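Local coordinates for protein chloride intracellular channel Clic (Drosophila melanogaster, PDB 2YV7) that may insert into membranes and form pH-dependent chloride ion channels, while its soluble form adopts the glutathione S-transferase fold, at residues M208-M211 against Y212-D215; C43-Y46 against F47-Y51; L148-L151 against R152-D156. All coordinates share one frame; numbering follows the deposited sequence.

Interaction 1 of 3, residues M208-M211 against Y212-D215; sequences MYHM and YQLD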
loop_
_atom_site.group_PDB
_atom_site.type_symbol
_atom_site.label_atom_id
_atom_site.label_comp_id
_atom_site.label_asym_id
_atom_site.label_seq_id
_atom_site.Cartn_x
_atom_site.Cartn_y
_atom_site.Cartn_z
ATOM N N MET A 208 6.042 -8.647 8.072
ATOM C CA MET A 208 5.229 -7.554 8.605
ATOM C C MET A 208 5.966 -6.801 9.719
ATOM O O MET A 208 5.900 -5.551 9.814
ATOM C CB MET A 208 3.848 -8.080 9.037
ATOM C CG MET A 208 3.057 -8.533 7.834
ATOM S SD MET A 208 1.349 -8.951 8.187
ATOM C CE MET A 208 1.493 -10.651 8.668
ATOM N N TYR A 209 6.722 -7.538 10.519
ATOM C CA TYR A 209 7.516 -6.914 11.548
ATOM C C TYR A 209 8.405 -5.861 10.889
ATOM O O TYR A 209 8.405 -4.687 11.287
ATOM C CB TYR A 209 8.323 -7.961 12.280
ATOM C CG TYR A 209 9.205 -7.387 13.330
ATOM C CD1 TYR A 209 8.675 -6.997 14.562
ATOM C CD2 TYR A 209 10.557 -7.238 13.107
ATOM C CE1 TYR A 209 9.492 -6.460 15.553
ATOM C CE2 TYR A 209 11.376 -6.720 14.080
ATOM C CZ TYR A 209 10.828 -6.320 15.305
ATOM O OH TYR A 209 11.645 -5.804 16.305
ATOM N N HIS A 210 9.105 -6.257 9.849
ATOM C CA HIS A 210 9.928 -5.307 9.093
ATOM C C HIS A 210 9.173 -4.213 8.409
ATOM O O HIS A 210 9.691 -3.132 8.258
ATOM C CB HIS A 210 10.816 -6.023 8.112
ATOM C CG HIS A 210 11.810 -6.920 8.781
ATOM N ND1 HIS A 210 12.599 -6.493 9.830
ATOM C CD2 HIS A 210 12.089 -8.237 8.607
ATOM C CE1 HIS A 210 13.352 -7.503 10.249
ATOM N NE2 HIS A 210 13.070 -8.570 9.514
ATOM N N MET A 211 7.960 -4.511 7.924
ATOM C CA MET A 211 7.109 -3.490 7.320
ATOM C C MET A 211 6.775 -2.360 8.243
ATOM O O MET A 211 6.731 -1.186 7.823
ATOM C CB MET A 211 5.825 -4.179 6.793
ATOM C CG MET A 211 4.586 -3.506 6.937
ATOM S SD MET A 211 3.390 -4.676 6.151
ATOM C CE MET A 211 2.221 -4.712 7.470
ATOM N N TYR A 212 6.607 -2.680 9.521
ATOM C CA TYR A 212 6.289 -1.649 10.477
ATOM C C TYR A 212 7.499 -0.815 10.877
ATOM O O TYR A 212 7.303 0.243 11.478
ATOM C CB TYR A 212 5.644 -2.274 11.690
ATOM C CG TYR A 212 4.275 -2.893 11.375
ATOM C CD1 TYR A 212 3.238 -2.137 10.692
ATOM C CD2 TYR A 212 3.990 -4.222 11.761
ATOM C CE1 TYR A 212 2.026 -2.693 10.376
ATOM C CE2 TYR A 212 2.743 -4.786 11.468
ATOM C CZ TYR A 212 1.765 -4.013 10.815
ATOM O OH TYR A 212 0.584 -4.569 10.531
ATOM N N GLN A 213 8.714 -1.311 10.600
ATOM C CA GLN A 213 9.977 -0.566 10.838
ATOM C C GLN A 213 10.335 0.314 9.644
ATOM O O GLN A 213 11.313 1.076 9.710
ATOM C CB GLN A 213 11.146 -1.511 11.130
ATOM C CG GLN A 213 11.032 -2.251 12.436
ATOM C CD GLN A 213 12.179 -3.250 12.673
ATOM O OE1 GLN A 213 12.952 -3.594 11.753
ATOM N NE2 GLN A 213 12.272 -3.745 13.905
ATOM N N LEU A 214 9.548 0.237 8.564
ATOM C CA LEU A 214 9.910 0.925 7.332
ATOM C C LEU A 214 9.268 2.307 7.248
ATOM O O LEU A 214 8.030 2.418 7.249
ATOM C CB LEU A 214 9.470 0.058 6.123
ATOM C CG LEU A 214 9.972 0.491 4.763
ATOM C CD1 LEU A 214 11.441 0.182 4.578
ATOM C CD2 LEU A 214 9.121 -0.191 3.664
ATOM N N ASP A 215 10.082 3.355 7.100
ATOM C CA ASP A 215 9.508 4.696 7.026
ATOM C C ASP A 215 8.502 4.849 5.887
ATOM O O ASP A 215 7.483 5.499 6.061
ATOM C CB ASP A 215 10.586 5.769 6.930
ATOM C CG ASP A 215 11.356 5.947 8.235
ATOM O OD1 ASP A 215 10.810 5.601 9.332
ATOM O OD2 ASP A 215 12.523 6.388 8.152
#

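Interaction 2 of 3, residues C43-Y46 against F47-Y51; sequences CQEY and FMDLY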
loop_
_atom_site.group_PDB
_atom_site.type_symbol
_atom_site.label_atom_id
_atom_site.label_comp_id
_atom_site.label_asym_id
_atom_site.label_seq_id
_atom_site.Cartn_x
_atom_site.Cartn_y
_atom_site.Cartn_z
ATOM N N CYS A 43 -3.067 4.573 -3.987
ATOM C CA CYS A 43 -2.382 5.706 -3.354
ATOM C C CYS A 43 -1.276 5.190 -2.457
ATOM O O CYS A 43 -0.152 5.675 -2.553
ATOM C CB CYS A 43 -3.390 6.539 -2.535
ATOM S SG CYS A 43 -4.637 7.349 -3.580
ATOM N N GLN A 44 -1.516 4.168 -1.600
ATOM C CA GLN A 44 -0.466 3.806 -0.688
ATOM C C GLN A 44 0.745 3.190 -1.427
ATOM O O GLN A 44 1.914 3.449 -1.093
ATOM C CB GLN A 44 -1.009 2.886 0.462
ATOM C CG GLN A 44 0.094 2.811 1.540
ATOM C CD GLN A 44 -0.138 1.866 2.720
ATOM O OE1 GLN A 44 -1.207 1.311 2.880
ATOM N NE2 GLN A 44 0.903 1.720 3.574
ATOM N N GLU A 45 0.448 2.375 -2.432
ATOM C CA GLU A 45 1.491 1.688 -3.196
ATOM C C GLU A 45 2.437 2.754 -3.847
ATOM O O GLU A 45 3.648 2.658 -3.737
ATOM C CB GLU A 45 0.889 0.801 -4.288
ATOM C CG GLU A 45 2.040 0.163 -5.056
ATOM C CD GLU A 45 1.630 -0.836 -6.134
ATOM O OE1 GLU A 45 0.473 -1.197 -6.199
ATOM O OE2 GLU A 45 2.491 -1.266 -6.950
ATOM N N TYR A 46 1.853 3.720 -4.508
ATOM C CA TYR A 46 2.654 4.742 -5.239
ATOM C C TYR A 46 3.288 5.750 -4.267
ATOM O O TYR A 46 4.410 6.199 -4.497
ATOM C CB TYR A 46 1.873 5.401 -6.396
ATOM C CG TYR A 46 1.274 4.395 -7.361
ATOM C CD1 TYR A 46 1.906 3.158 -7.576
ATOM C CD2 TYR A 46 0.022 4.606 -7.961
ATOM C CE1 TYR A 46 1.345 2.177 -8.400
ATOM C CE2 TYR A 46 -0.527 3.640 -8.800
ATOM C CZ TYR A 46 0.138 2.434 -9.004
ATOM O OH TYR A 46 -0.447 1.456 -9.812
ATOM N N PHE A 47 2.617 6.059 -3.155
ATOM C CA PHE A 47 3.224 6.840 -2.073
ATOM C C PHE A 47 4.492 6.110 -1.632
ATOM O O PHE A 47 5.552 6.674 -1.499
ATOM C CB PHE A 47 2.162 6.945 -0.949
ATOM C CG PHE A 47 2.459 7.932 0.178
ATOM C CD1 PHE A 47 3.775 8.240 0.602
ATOM C CD2 PHE A 47 1.395 8.485 0.878
ATOM C CE1 PHE A 47 4.005 9.128 1.692
ATOM C CE2 PHE A 47 1.623 9.403 1.966
ATOM C CZ PHE A 47 2.932 9.695 2.372
ATOM N N MET A 48 4.379 4.793 -1.379
ATOM C CA MET A 48 5.527 4.037 -0.921
ATOM C C MET A 48 6.675 4.039 -1.956
ATOM O O MET A 48 7.810 4.200 -1.553
ATOM C CB MET A 48 5.103 2.582 -0.618
ATOM C CG MET A 48 4.426 2.522 0.725
ATOM S SD MET A 48 4.119 0.805 1.274
ATOM C CE MET A 48 5.792 0.298 1.661
ATOM N N ASP A 49 6.374 3.803 -3.241
ATOM C CA ASP A 49 7.414 3.767 -4.306
ATOM C C ASP A 49 8.138 5.104 -4.298
ATOM O O ASP A 49 9.377 5.153 -4.250
ATOM C CB ASP A 49 6.750 3.557 -5.670
ATOM C CG ASP A 49 6.332 2.133 -5.889
ATOM O OD1 ASP A 49 6.993 1.272 -5.311
ATOM O OD2 ASP A 49 5.474 1.938 -6.723
ATOM N N LEU A 50 7.357 6.175 -4.263
ATOM C CA LEU A 50 8.000 7.512 -4.387
ATOM C C LEU A 50 8.828 7.892 -3.140
ATOM O O LEU A 50 9.886 8.538 -3.209
ATOM C CB LEU A 50 6.916 8.535 -4.714
ATOM C CG LEU A 50 6.345 8.415 -6.125
ATOM C CD1 LEU A 50 4.966 9.185 -6.267
ATOM C CD2 LEU A 50 7.357 8.829 -7.220
ATOM N N TYR A 51 8.326 7.497 -1.979
ATOM C CA TYR A 51 9.025 7.738 -0.730
ATOM C C TYR A 51 10.377 7.051 -0.767
ATOM O O TYR A 51 11.389 7.638 -0.330
ATOM C CB TYR A 51 8.153 7.296 0.478
ATOM C CG TYR A 51 8.706 7.782 1.803
ATOM C CD1 TYR A 51 9.818 7.157 2.374
ATOM C CD2 TYR A 51 8.143 8.909 2.455
ATOM C CE1 TYR A 51 10.362 7.612 3.537
ATOM C CE2 TYR A 51 8.671 9.361 3.651
ATOM C CZ TYR A 51 9.790 8.699 4.175
ATOM O OH TYR A 51 10.382 9.107 5.333
#

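Interaction 3 of 3, residues L148-L151 against R152-D156; sequences LSHL and RKIND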
loop_
_atom_site.group_PDB
_atom_site.type_symbol
_atom_site.label_atom_id
_atom_site.label_comp_id
_atom_site.label_asym_id
_atom_site.label_seq_id
_atom_site.Cartn_x
_atom_site.Cartn_y
_atom_site.Cartn_z
ATOM N N LEU A 148 -6.430 -17.430 3.196
ATOM C CA LEU A 148 -5.325 -17.994 4.020
ATOM C C LEU A 148 -4.359 -18.826 3.144
ATOM O O LEU A 148 -3.149 -18.796 3.319
ATOM C CB LEU A 148 -5.941 -18.897 5.130
ATOM C CG LEU A 148 -4.924 -19.521 6.124
ATOM C CD1 LEU A 148 -3.933 -18.506 6.670
ATOM C CD2 LEU A 148 -5.533 -20.244 7.368
ATOM N N SER A 149 -4.902 -19.590 2.204
ATOM C CA SER A 149 -4.060 -20.429 1.336
ATOM C C SER A 149 -3.049 -19.563 0.543
ATOM O O SER A 149 -1.899 -19.972 0.313
ATOM C CB SER A 149 -4.905 -21.224 0.315
ATOM O OG SER A 149 -5.768 -22.147 0.953
ATOM N N HIS A 150 -3.522 -18.400 0.101
ATOM C CA HIS A 150 -2.658 -17.445 -0.682
ATOM C C HIS A 150 -1.552 -16.921 0.240
ATOM O O HIS A 150 -0.405 -16.846 -0.163
ATOM C CB HIS A 150 -3.520 -16.322 -1.161
ATOM C CG HIS A 150 -2.931 -15.552 -2.299
ATOM N ND1 HIS A 150 -3.719 -15.000 -3.277
ATOM C CD2 HIS A 150 -1.647 -15.281 -2.644
ATOM C CE1 HIS A 150 -2.953 -14.360 -4.144
ATOM N NE2 HIS A 150 -1.695 -14.499 -3.779
ATOM N N LEU A 151 -1.914 -16.538 1.482
ATOM C CA LEU A 151 -0.916 -15.993 2.445
ATOM C C LEU A 151 0.098 -17.092 2.771
ATOM O O LEU A 151 1.250 -16.814 3.069
ATOM C CB LEU A 151 -1.577 -15.517 3.724
ATOM C CG LEU A 151 -2.600 -14.366 3.611
ATOM C CD1 LEU A 151 -3.288 -13.957 4.912
ATOM C CD2 LEU A 151 -1.797 -13.111 2.996
ATOM N N ARG A 152 -0.370 -18.358 2.799
ATOM C CA ARG A 152 0.583 -19.481 3.003
ATOM C C ARG A 152 1.606 -19.555 1.929
ATOM O O ARG A 152 2.775 -19.794 2.193
ATOM C CB ARG A 152 -0.202 -20.789 3.203
ATOM C CG ARG A 152 0.620 -22.106 3.362
ATOM C CD ARG A 152 1.594 -22.012 4.542
ATOM N NE ARG A 152 2.440 -23.232 4.716
ATOM C CZ ARG A 152 2.064 -24.271 5.463
ATOM N NH1 ARG A 152 0.886 -24.229 6.052
ATOM N NH2 ARG A 152 2.869 -25.331 5.624
ATOM N N LYS A 153 1.180 -19.395 0.691
ATOM C CA LYS A 153 2.105 -19.359 -0.468
ATOM C C LYS A 153 3.105 -18.253 -0.314
ATOM O O LYS A 153 4.317 -18.469 -0.502
ATOM C CB LYS A 153 1.361 -19.224 -1.804
ATOM C CG LYS A 153 0.226 -20.259 -2.155
ATOM C CD LYS A 153 0.531 -21.682 -1.917
ATOM C CE LYS A 153 -0.846 -22.513 -1.991
ATOM N NZ LYS A 153 -1.753 -21.967 -3.096
ATOM N N ILE A 154 2.633 -17.057 0.063
ATOM C CA ILE A 154 3.563 -15.924 0.284
ATOM C C ILE A 154 4.508 -16.231 1.429
ATOM O O ILE A 154 5.679 -16.066 1.343
ATOM C CB ILE A 154 2.770 -14.596 0.484
ATOM C CG1 ILE A 154 1.944 -14.347 -0.795
ATOM C CG2 ILE A 154 3.678 -13.442 0.888
ATOM C CD1 ILE A 154 0.733 -13.246 -0.666
ATOM N N ASN A 155 3.977 -16.762 2.530
ATOM C CA ASN A 155 4.846 -17.134 3.630
ATOM C C ASN A 155 5.980 -18.096 3.196
ATOM O O ASN A 155 7.134 -17.944 3.601
ATOM C CB ASN A 155 4.020 -17.834 4.712
ATOM C CG ASN A 155 4.913 -18.344 5.861
ATOM O OD1 ASN A 155 5.342 -19.542 5.905
ATOM N ND2 ASN A 155 5.208 -17.462 6.770
ATOM N N ASP A 156 5.606 -19.089 2.419
ATOM C CA ASP A 156 6.520 -20.174 2.054
ATOM C C ASP A 156 7.556 -19.689 1.037
ATOM O O ASP A 156 8.770 -19.991 1.180
ATOM C CB ASP A 156 5.676 -21.389 1.631
ATOM C CG ASP A 156 5.042 -22.084 2.825
ATOM O OD1 ASP A 156 5.214 -21.652 3.990
ATOM O OD2 ASP A 156 4.423 -23.103 2.563
#

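Interaction 1 of 3, residues M208-M211 against Y212-D215
M211 runs alongside the ring of its neighbour Y212, the two side chains pointing the same way, and the bend at the end of the methionine turns its methyl group back to the aromatic surface. M211 CE lies 3.4 Å from Y212 CZ. The sulfur is farther off, with M211 SD 5.1 Å from the centroid of the Y212 ring but only 17° from the ring normal, which places it above the face. M211 CG covers that face near the rim. This geometry meets the definition of a Met-aromatic contact. The ring is positioned by a chi1 of -66°, which sets Y212 CG anti to the carbonyl carbon and brings Y212 CE2 to 4.2 Å from M208 CB. The Y212 hydroxyl is hydrogen-bonded to Q183 and R186 of helix 173-193, so two bonds hold that end of the ring.

On the outer side, Q213 reaches back over the preceding turn. Its extended chain comes to the Y209 ring at a slant, the amide plane turned 60° from the ring plane, and Q213 NE2 approaches Y209 CE2 to 3.1 Å, not aligned for a hydrogen bond with the nearby hydroxyl. The other amide atom meets H210 at the ring edge: H210 ND1 donates a weak bond of 3.5 Å to Q213 OE1.

The backbone shows a helix ending. Y212 N keeps the i to i+4 bond to M208 O at 3.0 Å, with a weak additional one to Y209 O; Q213 N makes weak bonds to Y209 O and H210 O; L214 N turns to M211 O at 3.2 Å. L214 is then the N-cap of helix 215-220, linking it to helix 202-212 in the all-helical domain of the GST fold, with the Met-aromatic pair facing helix 173-193.

Interaction 2 of 3, residues C43-Y46 against F47-Y51
F47 N donates to C43 O at 2.9 Å on helix 41-55, the crossover helix of a beta-alpha-beta unit between strands 22-28 and 60-66 of the thioredoxin-like N-terminal domain. Four consecutive i to i+4 bonds join the segments: the next three, M48 to Q44, D49 to E45 and L50 to Y46, are of similar length, and Y51 N to F47 O carries the series on. All four have N-H...O angles of about 160°, consistent with regular alpha-helical geometry here.

The side-chain polar groups look largely outside this turn for partners. Q44 extends alongside M48, with Q44 NE2 4.1 Å from M48 SD, but its hydrogen bond goes to S220 at the end of helix 215-220. A chi1 of -53° sets Y46 CG beside the backbone N and anti to the carbonyl carbon, and the Y46 hydroxyl is hydrogen-bonded to E101 of helix 97-107.

The acids are more crowded. E45 OE2 and D49 OD2 stand 4.4 Å apart, one helical turn from each other, and the E45 carboxylate also lies near that of E101. Such a buried cluster would probably favour proton uptake by one of its members, although the atoms do not show which.

C43, F47 and L50 present apolar surface to strand 22-28, whereas Q44, E45, M48 and D49 touch helix 173-193. The helix thus lies between the sheet and the helical domain, within the region predicted to become transmembrane after insertion. D49 and Y46 lie side by side, their carboxylate and ring planes 28° apart, and D49 OD2 meets the ring at its edge, in plane, 3.9 Å from Y46 CD1.

Interaction 3 of 3, residues L148-L151 against R152-D156
I154 brings its CD1 methyl obliquely against the H150 imidazole, one helical turn away, and the touching ring atom is CD2, with I154 CD1 3.7 Å from H150 CD2. The same methyl is 4.5 Å from L151 CD2, a looser apolar contact. With chi1 at -161°, H150 CG lies anti to the backbone N, which carries the ring forward to the isoleucine, while H150 NE2 is hydrogen-bonded to the L124 carbonyl. An alanine in place of I154 would remove this branch, and the CD2 side of H150 and the neighbouring L128 would probably lose their apolar neighbour, leaving a gap between them.

On the outer face, a bend at chi2 (58°) turns the R152 chain along the helix, and R152 NE bonds D156 OD2 at 2.9 Å. This is a salt bridge from i to i+4, met on the syn side of the carboxylate but 30° out of its plane. K153 folds back over the preceding turn, K153 CG lying 3.3 Å from S149 O.

Four successive backbone bonds support these side chains, from R152 N to L148 O at 2.9 Å through to N155 N with L151 O at 2.8 Å. Buried H150, L151 and I154 on one side and charged residues on the other make an amphipathic helix, here helix 141-161 in the helical bundle of a GST-like C-terminal domain.

Along the chain interaction 2 comes first, then interaction 3, then interaction 1. Interaction 2 belongs to the thioredoxin-like domain, the other two to the helical domain. Interactions 1 and 2 have centres about 15 Å apart and touch where the turn after helix 202-212 reaches helix 41-55: L214 CD2 packs 3.9 Å from M48 CE, and D215 CB 3.7 Å from Y51 OH. Between centres, interaction 3 is about 19 Å from interaction 1 and 24 Å from interaction 2; it packs on helix 202-212, which carries interaction 1, with nearest atoms about 7 Å apart. Helix 173-193 borders all three. Membrane insertion of the N-terminal domain would probably require the contact between interactions 1 and 2 to part.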